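Local coordinates for protein SmhB (Serratia marcescens, PDB 6ZZ5) that probably serves as the B component of the tripartite alpha-pore-forming toxin Smh, which is thought to perforate target membranes, at residues A[101-106]-A[297-302]; A[77-82]-A[283-288]; A[171-176]-A[234-239]. All blocks are in the same frame, centred on the assembly; numbering follows the deposited sequence.

Contact 1 (A[101-106]-A[297-302]). With SO4 (sulfate ion), chain C.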
loop_
_atom_site.group_PDB
_atom_site.type_symbol
_atom_site.label_atom_id
_atom_site.label_comp_id
_atom_site.label_asym_id
_atom_site.label_seq_id
_atom_site.Cartn_x
_atom_site.Cartn_y
_atom_site.Cartn_z
ATOM N N GLN A 101 12.975 9.247 -39.487
ATOM C CA GLN A 101 12.444 9.926 -38.270
ATOM C C GLN A 101 11.669 8.941 -37.410
ATOM O O GLN A 101 11.861 8.950 -36.169
ATOM C CB GLN A 101 11.592 11.103 -38.712
ATOM C CG GLN A 101 12.441 12.239 -39.256
ATOM C CD GLN A 101 11.636 13.440 -39.621
ATOM O OE1 GLN A 101 10.788 13.383 -40.499
ATOM N NE2 GLN A 101 11.970 14.568 -38.994
ATOM N N TRP A 102 10.877 8.060 -38.028
ATOM C CA TRP A 102 10.124 7.029 -37.268
ATOM C C TRP A 102 11.092 6.060 -36.582
ATOM O O TRP A 102 10.839 5.722 -35.404
ATOM C CB TRP A 102 9.145 6.281 -38.160
ATOM C CG TRP A 102 7.849 6.970 -38.325
ATOM C CD1 TRP A 102 7.375 7.558 -39.461
ATOM C CD2 TRP A 102 6.804 7.041 -37.352
ATOM N NE1 TRP A 102 6.129 8.039 -39.229
ATOM C CE2 TRP A 102 5.746 7.730 -37.964
ATOM C CE3 TRP A 102 6.666 6.611 -36.043
ATOM C CZ2 TRP A 102 4.564 8.006 -37.308
ATOM C CZ3 TRP A 102 5.477 6.861 -35.388
ATOM C CH2 TRP A 102 4.435 7.531 -36.033
ATOM N N LEU A 103 12.173 5.648 -37.251
ATOM C CA LEU A 103 13.189 4.768 -36.632
ATOM C C LEU A 103 13.812 5.515 -35.435
ATOM O O LEU A 103 14.012 4.890 -34.394
ATOM C CB LEU A 103 14.287 4.388 -37.638
ATOM C CG LEU A 103 13.855 3.394 -38.718
ATOM C CD1 LEU A 103 14.881 3.382 -39.855
ATOM C CD2 LEU A 103 13.650 1.981 -38.131
ATOM N N SER A 104 14.179 6.792 -35.583
ATOM C CA SER A 104 14.796 7.519 -34.442
ATOM C C SER A 104 13.770 7.613 -33.303
ATOM O O SER A 104 14.136 7.357 -32.138
ATOM C CB SER A 104 15.300 8.875 -34.858
ATOM O OG SER A 104 16.284 8.730 -35.858
ATOM N N ALA A 105 12.536 7.975 -33.626
ATOM C CA ALA A 105 11.440 8.125 -32.640
ATOM C C ALA A 105 11.298 6.815 -31.869
ATOM O O ALA A 105 11.267 6.868 -30.592
ATOM C CB ALA A 105 10.140 8.542 -33.285
ATOM N N LEU A 106 11.142 5.686 -32.562
ATOM C CA LEU A 106 10.955 4.403 -31.835
ATOM C C LEU A 106 12.180 4.104 -30.957
ATOM O O LEU A 106 11.974 3.631 -29.824
ATOM C CB LEU A 106 10.671 3.275 -32.809
ATOM C CG LEU A 106 9.348 3.460 -33.537
ATOM C CD1 LEU A 106 9.272 2.528 -34.718
ATOM C CD2 LEU A 106 8.170 3.258 -32.599
ATOM N N ALA A 297 12.489 -2.763 -34.577
ATOM C CA ALA A 297 13.096 -3.878 -35.340
ATOM C C ALA A 297 12.281 -4.152 -36.614
ATOM O O ALA A 297 12.882 -4.284 -37.719
ATOM C CB ALA A 297 13.237 -5.131 -34.448
ATOM N N ASN A 298 10.962 -4.137 -36.511
ATOM C CA ASN A 298 10.060 -4.508 -37.626
ATOM C C ASN A 298 10.098 -3.428 -38.712
ATOM O O ASN A 298 10.066 -3.729 -39.921
ATOM C CB ASN A 298 8.658 -4.833 -37.105
ATOM C CG ASN A 298 8.576 -6.258 -36.586
ATOM O OD1 ASN A 298 9.466 -7.043 -36.843
ATOM N ND2 ASN A 298 7.565 -6.579 -35.801
ATOM N N LEU A 299 10.211 -2.180 -38.317
ATOM C CA LEU A 299 10.319 -1.093 -39.302
ATOM C C LEU A 299 11.680 -1.178 -40.004
ATOM O O LEU A 299 11.724 -1.108 -41.250
ATOM C CB LEU A 299 10.127 0.238 -38.593
ATOM C CG LEU A 299 10.187 1.442 -39.529
ATOM C CD1 LEU A 299 9.098 1.399 -40.589
ATOM C CD2 LEU A 299 10.092 2.715 -38.717
ATOM N N ARG A 300 12.742 -1.390 -39.234
ATOM C CA ARG A 300 14.115 -1.449 -39.775
ATOM C C ARG A 300 14.178 -2.570 -40.820
ATOM O O ARG A 300 14.818 -2.410 -41.833
ATOM C CB ARG A 300 15.110 -1.709 -38.645
ATOM C CG ARG A 300 16.489 -2.070 -39.150
ATOM C CD ARG A 300 17.552 -2.469 -38.141
ATOM N NE ARG A 300 17.145 -3.184 -36.941
ATOM C CZ ARG A 300 17.080 -4.507 -36.761
ATOM N NH1 ARG A 300 17.354 -5.342 -37.745
ATOM N NH2 ARG A 300 16.724 -4.978 -35.565
ATOM N N LYS A 301 13.553 -3.700 -40.531
ATOM C CA LYS A 301 13.582 -4.884 -41.403
ATOM C C LYS A 301 12.554 -4.782 -42.516
ATOM O O LYS A 301 12.583 -5.679 -43.347
ATOM C CB LYS A 301 13.287 -6.134 -40.585
ATOM C CG LYS A 301 14.337 -6.488 -39.545
ATOM C CD LYS A 301 13.853 -7.691 -38.798
ATOM C CE LYS A 301 14.442 -7.866 -37.445
ATOM N NZ LYS A 301 13.906 -9.107 -36.854
ATOM N N GLY A 302 11.737 -3.726 -42.602
ATOM C CA GLY A 302 10.724 -3.628 -43.682
ATOM C C GLY A 302 9.542 -4.613 -43.487
ATOM O O GLY A 302 8.734 -4.765 -44.395
HETATM S S SO4 C . 17.415 -8.660 -35.920
HETATM O O1 SO4 C . 17.905 -7.945 -37.078
HETATM O O2 SO4 C . 16.332 -7.933 -35.288
HETATM O O3 SO4 C . 18.491 -8.803 -34.968
HETATM O O4 SO4 C . 16.929 -9.959 -36.340
#
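Leu299 reaches from the last turn of helix 252-300 to the first turns of helix 99-151, and its side chain can be followed atom by atom. CG stands anti to the backbone N (chi1 -179°), which carries the chain outward from its own helix. Leu299 CB and CG both lie against the CD2 methyl of Leu103, CG at 3.8 Å. Beyond them Leu299 CD2 has three neighbours: it is 3.7 Å from both Trp102 CB and Leu103 CD2 and 4.1 Å from Leu106 CD1. Leu299 crosses Leu103 obliquely but Leu106 at about a right angle, and the branching of leucine lets this one methyl touch three side chains of the facing helix at once. Trp102 offers only its CB here; its indole turns away to Ile89 and Leu309. Leu103 CD2 also rests 4.0 Å from Arg300 CB, where the interface gives way to a polar border. There the Arg300 guanidinium turns away from the leucines, and its NH1 donates to O1 of a sulfate ion at 2.7 Å. Lys301 NZ reaches O4 of the same ion, probably a crystallisation solute held by two cationic side chains beside a helix C-terminus. Gly302, with positive phi, ends that helix in a Schellman motif. The arrangement is apolar helix-helix packing near one end of a long alpha-helical bundle, with a Schellman C-cap, consistent with the HBL enterotoxin family.

Contact 2 (A[77-82]-A[283-288])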
loop_
_atom_site.group_PDB
_atom_site.type_symbol
_atom_site.label_atom_id
_atom_site.label_comp_id
_atom_site.label_asym_id
_atom_site.label_seq_id
_atom_site.Cartn_x
_atom_site.Cartn_y
_atom_site.Cartn_z
ATOM N N THR A 77 4.334 9.665 -12.266
ATOM C CA THR A 77 4.887 10.781 -13.085
ATOM C C THR A 77 5.528 10.221 -14.374
ATOM O O THR A 77 5.398 10.820 -15.464
ATOM C CB THR A 77 5.933 11.587 -12.296
ATOM O OG1 THR A 77 5.233 12.018 -11.125
ATOM C CG2 THR A 77 6.492 12.759 -13.085
ATOM N N ASN A 78 6.217 9.102 -14.268
ATOM C CA ASN A 78 6.910 8.476 -15.438
ATOM C C ASN A 78 5.864 7.986 -16.433
ATOM O O ASN A 78 6.083 8.141 -17.615
ATOM C CB ASN A 78 7.814 7.313 -15.011
ATOM C CG ASN A 78 9.000 7.768 -14.208
ATOM O OD1 ASN A 78 9.314 8.954 -14.218
ATOM N ND2 ASN A 78 9.686 6.844 -13.550
ATOM N N ILE A 79 4.768 7.380 -15.959
ATOM C CA ILE A 79 3.672 6.953 -16.847
ATOM C C ILE A 79 3.164 8.205 -17.559
ATOM O O ILE A 79 2.947 8.169 -18.752
ATOM C CB ILE A 79 2.573 6.229 -16.052
ATOM C CG1 ILE A 79 3.147 4.925 -15.453
ATOM C CG2 ILE A 79 1.372 5.991 -16.940
ATOM C CD1 ILE A 79 2.175 4.141 -14.655
ATOM N N GLN A 80 2.892 9.274 -16.814
ATOM C CA GLN A 80 2.358 10.505 -17.404
ATOM C C GLN A 80 3.330 10.948 -18.505
ATOM O O GLN A 80 2.856 11.266 -19.617
ATOM C CB GLN A 80 2.184 11.587 -16.358
ATOM C CG GLN A 80 1.496 12.830 -16.879
ATOM C CD GLN A 80 1.207 13.790 -15.762
ATOM O OE1 GLN A 80 1.946 14.715 -15.608
ATOM N NE2 GLN A 80 0.189 13.539 -14.950
ATOM N N ASP A 81 4.615 11.011 -18.201
ATOM C CA ASP A 81 5.601 11.590 -19.151
ATOM C C ASP A 81 5.720 10.644 -20.350
ATOM O O ASP A 81 5.829 11.162 -21.479
ATOM C CB ASP A 81 6.965 11.867 -18.542
ATOM C CG ASP A 81 7.949 12.347 -19.609
ATOM O OD1 ASP A 81 7.604 13.285 -20.420
ATOM O OD2 ASP A 81 8.960 11.677 -19.720
ATOM N N TYR A 82 5.658 9.337 -20.135
ATOM C CA TYR A 82 5.702 8.355 -21.251
ATOM C C TYR A 82 4.533 8.627 -22.216
ATOM O O TYR A 82 4.745 8.783 -23.406
ATOM C CB TYR A 82 5.723 6.876 -20.827
ATOM C CG TYR A 82 5.553 6.073 -22.083
ATOM C CD1 TYR A 82 6.624 5.863 -22.935
ATOM C CD2 TYR A 82 4.291 5.737 -22.528
ATOM C CE1 TYR A 82 6.452 5.253 -24.166
ATOM C CE2 TYR A 82 4.095 5.153 -23.772
ATOM C CZ TYR A 82 5.180 4.946 -24.613
ATOM O OH TYR A 82 4.990 4.406 -25.856
ATOM N N ASN A 283 6.060 -5.616 -14.818
ATOM C CA ASN A 283 5.630 -6.482 -15.934
ATOM C C ASN A 283 4.904 -5.645 -17.006
ATOM O O ASN A 283 5.063 -5.920 -18.217
ATOM C CB ASN A 283 4.709 -7.598 -15.455
ATOM C CG ASN A 283 5.441 -8.657 -14.659
ATOM O OD1 ASN A 283 6.657 -8.730 -14.704
ATOM N ND2 ASN A 283 4.675 -9.445 -13.938
ATOM N N ALA A 284 4.173 -4.617 -16.601
ATOM C CA ALA A 284 3.440 -3.743 -17.549
ATOM C C ALA A 284 4.453 -2.885 -18.326
ATOM O O ALA A 284 4.363 -2.849 -19.574
ATOM C CB ALA A 284 2.383 -2.954 -16.822
ATOM N N TRP A 285 5.459 -2.312 -17.671
ATOM C CA TRP A 285 6.526 -1.601 -18.409
ATOM C C TRP A 285 7.215 -2.568 -19.373
ATOM O O TRP A 285 7.535 -2.147 -20.473
ATOM C CB TRP A 285 7.537 -0.988 -17.446
ATOM C CG TRP A 285 7.077 0.250 -16.769
ATOM C CD1 TRP A 285 6.804 0.430 -15.435
ATOM C CD2 TRP A 285 6.956 1.549 -17.377
ATOM N NE1 TRP A 285 6.481 1.732 -15.183
ATOM C CE2 TRP A 285 6.562 2.448 -16.348
ATOM C CE3 TRP A 285 7.083 2.019 -18.686
ATOM C CZ2 TRP A 285 6.359 3.804 -16.569
ATOM C CZ3 TRP A 285 6.902 3.369 -18.901
ATOM C CH2 TRP A 285 6.486 4.229 -17.866
ATOM N N ASP A 286 7.472 -3.821 -18.952
ATOM C CA ASP A 286 8.149 -4.803 -19.831
ATOM C C ASP A 286 7.328 -4.984 -21.127
ATOM O O ASP A 286 7.938 -5.079 -22.214
ATOM C CB ASP A 286 8.378 -6.147 -19.139
ATOM C CG ASP A 286 9.341 -6.997 -19.948
ATOM O OD1 ASP A 286 10.478 -6.539 -20.160
ATOM O OD2 ASP A 286 8.928 -8.073 -20.391
ATOM N N SER A 287 6.005 -5.071 -21.012
ATOM C CA SER A 287 5.136 -5.330 -22.190
ATOM C C SER A 287 5.215 -4.114 -23.116
ATOM O O SER A 287 5.247 -4.313 -24.323
ATOM C CB SER A 287 3.735 -5.695 -21.841
ATOM O OG SER A 287 3.017 -4.570 -21.349
ATOM N N LEU A 288 5.264 -2.906 -22.560
ATOM C CA LEU A 288 5.351 -1.662 -23.341
ATOM C C LEU A 288 6.726 -1.601 -24.028
ATOM O O LEU A 288 6.750 -1.391 -25.243
ATOM C CB LEU A 288 5.092 -0.441 -22.450
ATOM C CG LEU A 288 5.267 0.910 -23.131
ATOM C CD1 LEU A 288 4.170 1.041 -24.212
ATOM C CD2 LEU A 288 5.211 2.041 -22.124
#
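Trp285 pushes the six-membered half of its indole between Ile79 and Tyr82 of helix 44-92. Its CZ2 comes within 3.6 Å of Ile79 CG1, the two side chains crossing obliquely, while CH2 lies 4.0 Å from Tyr82 CB. The carbonyl oxygen of Asn78 approaches the edge of the indole in its plane, 3.9 Å from Trp285 CH2, so a C-H edge faces a backbone oxygen already engaged by Tyr82 N. One turn further on, Tyr82 and Leu288 reach toward each other tip to tip. Tyr82 CG is anti to the backbone N (chi1 171°), which starts the ring outward from its helix, and Leu288 CD2 sits over the ring centre in a CH-pi contact, 3.7 Å from the Tyr82 centroid and 10° off its normal. Leu288 CD1 extends to the phenol end, 3.8 Å from Tyr82 OH. The nearly parallel segments, inclined by 17°, have axes 13.1 Å apart, and the long reach of tryptophan and tyrosine suits this wide spacing. Met12 and Val324 pack on Ile79, bringing helices 4-30 and 321-336 to the same core. The polar ends are bonded outside the two segments: Trp285 NE1 with Asn75 OD1, and Tyr82 OH with Gln86 OE1. The chemistry therefore implies cohesion by dispersion and CH-pi attraction: the NE1 bond helps fix the indole's rotation, whereas the OH bond anchors only the phenol end and leaves the turn of the Tyr82 ring to packing such as that of Leu288 CD2.

Contact 3 (A[171-176]-A[234-239])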
loop_
_atom_site.group_PDB
_atom_site.type_symbol
_atom_site.label_atom_id
_atom_site.label_comp_id
_atom_site.label_asym_id
_atom_site.label_seq_id
_atom_site.Cartn_x
_atom_site.Cartn_y
_atom_site.Cartn_z
ATOM N N ALA A 171 -7.404 -10.394 7.621
ATOM C CA ALA A 171 -7.677 -10.615 6.195
ATOM C C ALA A 171 -8.913 -9.818 5.749
ATOM O O ALA A 171 -8.913 -9.237 4.679
ATOM C CB ALA A 171 -7.835 -12.103 5.924
ATOM N N ALA A 172 -9.982 -9.841 6.525
ATOM C CA ALA A 172 -11.233 -9.129 6.227
ATOM C C ALA A 172 -10.965 -7.614 6.273
ATOM O O ALA A 172 -11.439 -6.865 5.443
ATOM C CB ALA A 172 -12.286 -9.577 7.210
ATOM N N ILE A 173 -10.270 -7.138 7.272
ATOM C CA ILE A 173 -10.022 -5.679 7.439
ATOM C C ILE A 173 -9.182 -5.219 6.256
ATOM O O ILE A 173 -9.559 -4.212 5.609
ATOM C CB ILE A 173 -9.332 -5.356 8.773
ATOM C CG1 ILE A 173 -10.252 -5.738 9.936
ATOM C CG2 ILE A 173 -8.950 -3.867 8.809
ATOM C CD1 ILE A 173 -9.577 -5.624 11.304
ATOM N N ASP A 174 -8.091 -5.947 5.993
ATOM C CA ASP A 174 -7.165 -5.629 4.866
ATOM C C ASP A 174 -7.988 -5.542 3.553
ATOM O O ASP A 174 -7.834 -4.563 2.811
ATOM C CB ASP A 174 -6.066 -6.661 4.751
ATOM C CG ASP A 174 -4.964 -6.651 5.804
ATOM O OD1 ASP A 174 -4.940 -5.736 6.678
ATOM O OD2 ASP A 174 -4.162 -7.629 5.774
ATOM N N GLY A 175 -8.819 -6.541 3.267
ATOM C CA GLY A 175 -9.760 -6.595 2.128
ATOM C C GLY A 175 -10.720 -5.432 2.049
ATOM O O GLY A 175 -10.889 -4.870 0.943
ATOM N N ALA A 176 -11.365 -5.072 3.166
ATOM C CA ALA A 176 -12.330 -3.976 3.218
ATOM C C ALA A 176 -11.589 -2.692 2.858
ATOM O O ALA A 176 -12.075 -1.912 1.993
ATOM C CB ALA A 176 -12.987 -3.908 4.567
ATOM N N ASP A 234 -16.707 -0.501 9.425
ATOM C CA ASP A 234 -17.117 -0.700 10.839
ATOM C C ASP A 234 -17.319 -2.197 11.139
ATOM O O ASP A 234 -16.960 -2.623 12.271
ATOM C CB ASP A 234 -18.343 0.149 11.132
ATOM C CG ASP A 234 -19.114 -0.189 12.402
ATOM O OD1 ASP A 234 -18.539 -0.070 13.501
ATOM O OD2 ASP A 234 -20.287 -0.515 12.288
ATOM N N LYS A 235 -17.818 -3.008 10.224
ATOM C CA LYS A 235 -18.113 -4.444 10.560
ATOM C C LYS A 235 -16.833 -5.185 10.958
ATOM O O LYS A 235 -16.796 -5.777 12.025
ATOM C CB LYS A 235 -18.720 -5.153 9.341
ATOM C CG LYS A 235 -20.147 -4.733 9.040
ATOM C CD LYS A 235 -21.064 -5.058 10.202
ATOM C CE LYS A 235 -22.528 -4.797 9.932
ATOM N NZ LYS A 235 -22.738 -3.436 9.379
ATOM N N SER A 236 -15.789 -5.084 10.145
ATOM C CA SER A 236 -14.516 -5.801 10.398
ATOM C C SER A 236 -13.758 -5.171 11.564
ATOM O O SER A 236 -13.212 -5.917 12.344
ATOM C CB SER A 236 -13.699 -5.937 9.127
ATOM O OG SER A 236 -13.271 -4.709 8.538
ATOM N N LEU A 237 -13.714 -3.843 11.690
ATOM C CA LEU A 237 -12.994 -3.213 12.851
ATOM C C LEU A 237 -13.678 -3.617 14.164
ATOM O O LEU A 237 -12.994 -3.918 15.117
ATOM C CB LEU A 237 -13.005 -1.690 12.710
ATOM C CG LEU A 237 -12.345 -1.099 11.495
ATOM C CD1 LEU A 237 -12.385 0.427 11.589
ATOM C CD2 LEU A 237 -10.912 -1.588 11.327
ATOM N N SER A 238 -14.993 -3.589 14.243
ATOM C CA SER A 238 -15.745 -4.025 15.449
ATOM C C SER A 238 -15.507 -5.527 15.689
ATOM O O SER A 238 -15.423 -5.944 16.847
ATOM C CB SER A 238 -17.198 -3.741 15.336
ATOM O OG SER A 238 -17.391 -2.347 15.411
ATOM N N ALA A 239 -15.453 -6.324 14.610
ATOM C CA ALA A 239 -15.193 -7.779 14.722
ATOM C C ALA A 239 -13.846 -7.966 15.438
ATOM O O ALA A 239 -13.767 -8.799 16.365
ATOM C CB ALA A 239 -15.264 -8.430 13.353
#
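Ser236 packs against Ile173 at the tight centre of this contact, where the two CA atoms come within 5.4 Å of each other. Both Ser236 CB and Ser236 OG lie 3.5 Å from Ile173 CG1. The hydroxyl occupies the crowded position between backbone N and carbonyl carbon (chi1 63°), and from there OG makes a weak hydrogen bond to Leu233 O in its own helix. A serine suits the site because it is small enough for the close approach and can turn its oxygen back to the backbone. Beside it, Ile173 CG2 meets Leu237 CD2 at 3.9 Å, their side chains crossing at about a right angle. The packing is looser toward the alanines: Ala172 CB stands 4.3 Å from Ser236 CB, and Ala176 CB keeps 4.1 Å from Ser236 OG. Ala172 is exposed at the solvent border, its short side chain touching Ser236 only lightly. The segments run nearly antiparallel, at 154°, with axes 8.9 Å apart. Helix 230-245, which follows the short strand 227-228, is thereby laid on helix 156-184, while Leu237 also packs on Ala350 and Val353 of helix 349-359, and Asp174 touches helix 252-300.

In the fold
Contacts 1 and 2 share helix 252-300, meeting it at points whose centres lie about 20 Å apart on the same side of the chain's centre. Their other partners, helices 99-151 and 44-92, are consecutive, and the segments of the two contacts alternate along the sequence. Contact 3 falls between their halves in sequence, yet lies across the chain's centre, about 53 Å from contact 1 and about 34 Å from contact 2 between centres. Contacts 1 and 2 join helices along the bundle, while contact 3 ties helix 230-245 to helix 156-184, which in sequence bracket three of the four sheet strands. This is consistent with the soluble form of an alpha-pore-forming toxin component, which would probably have to rearrange to enter a membrane.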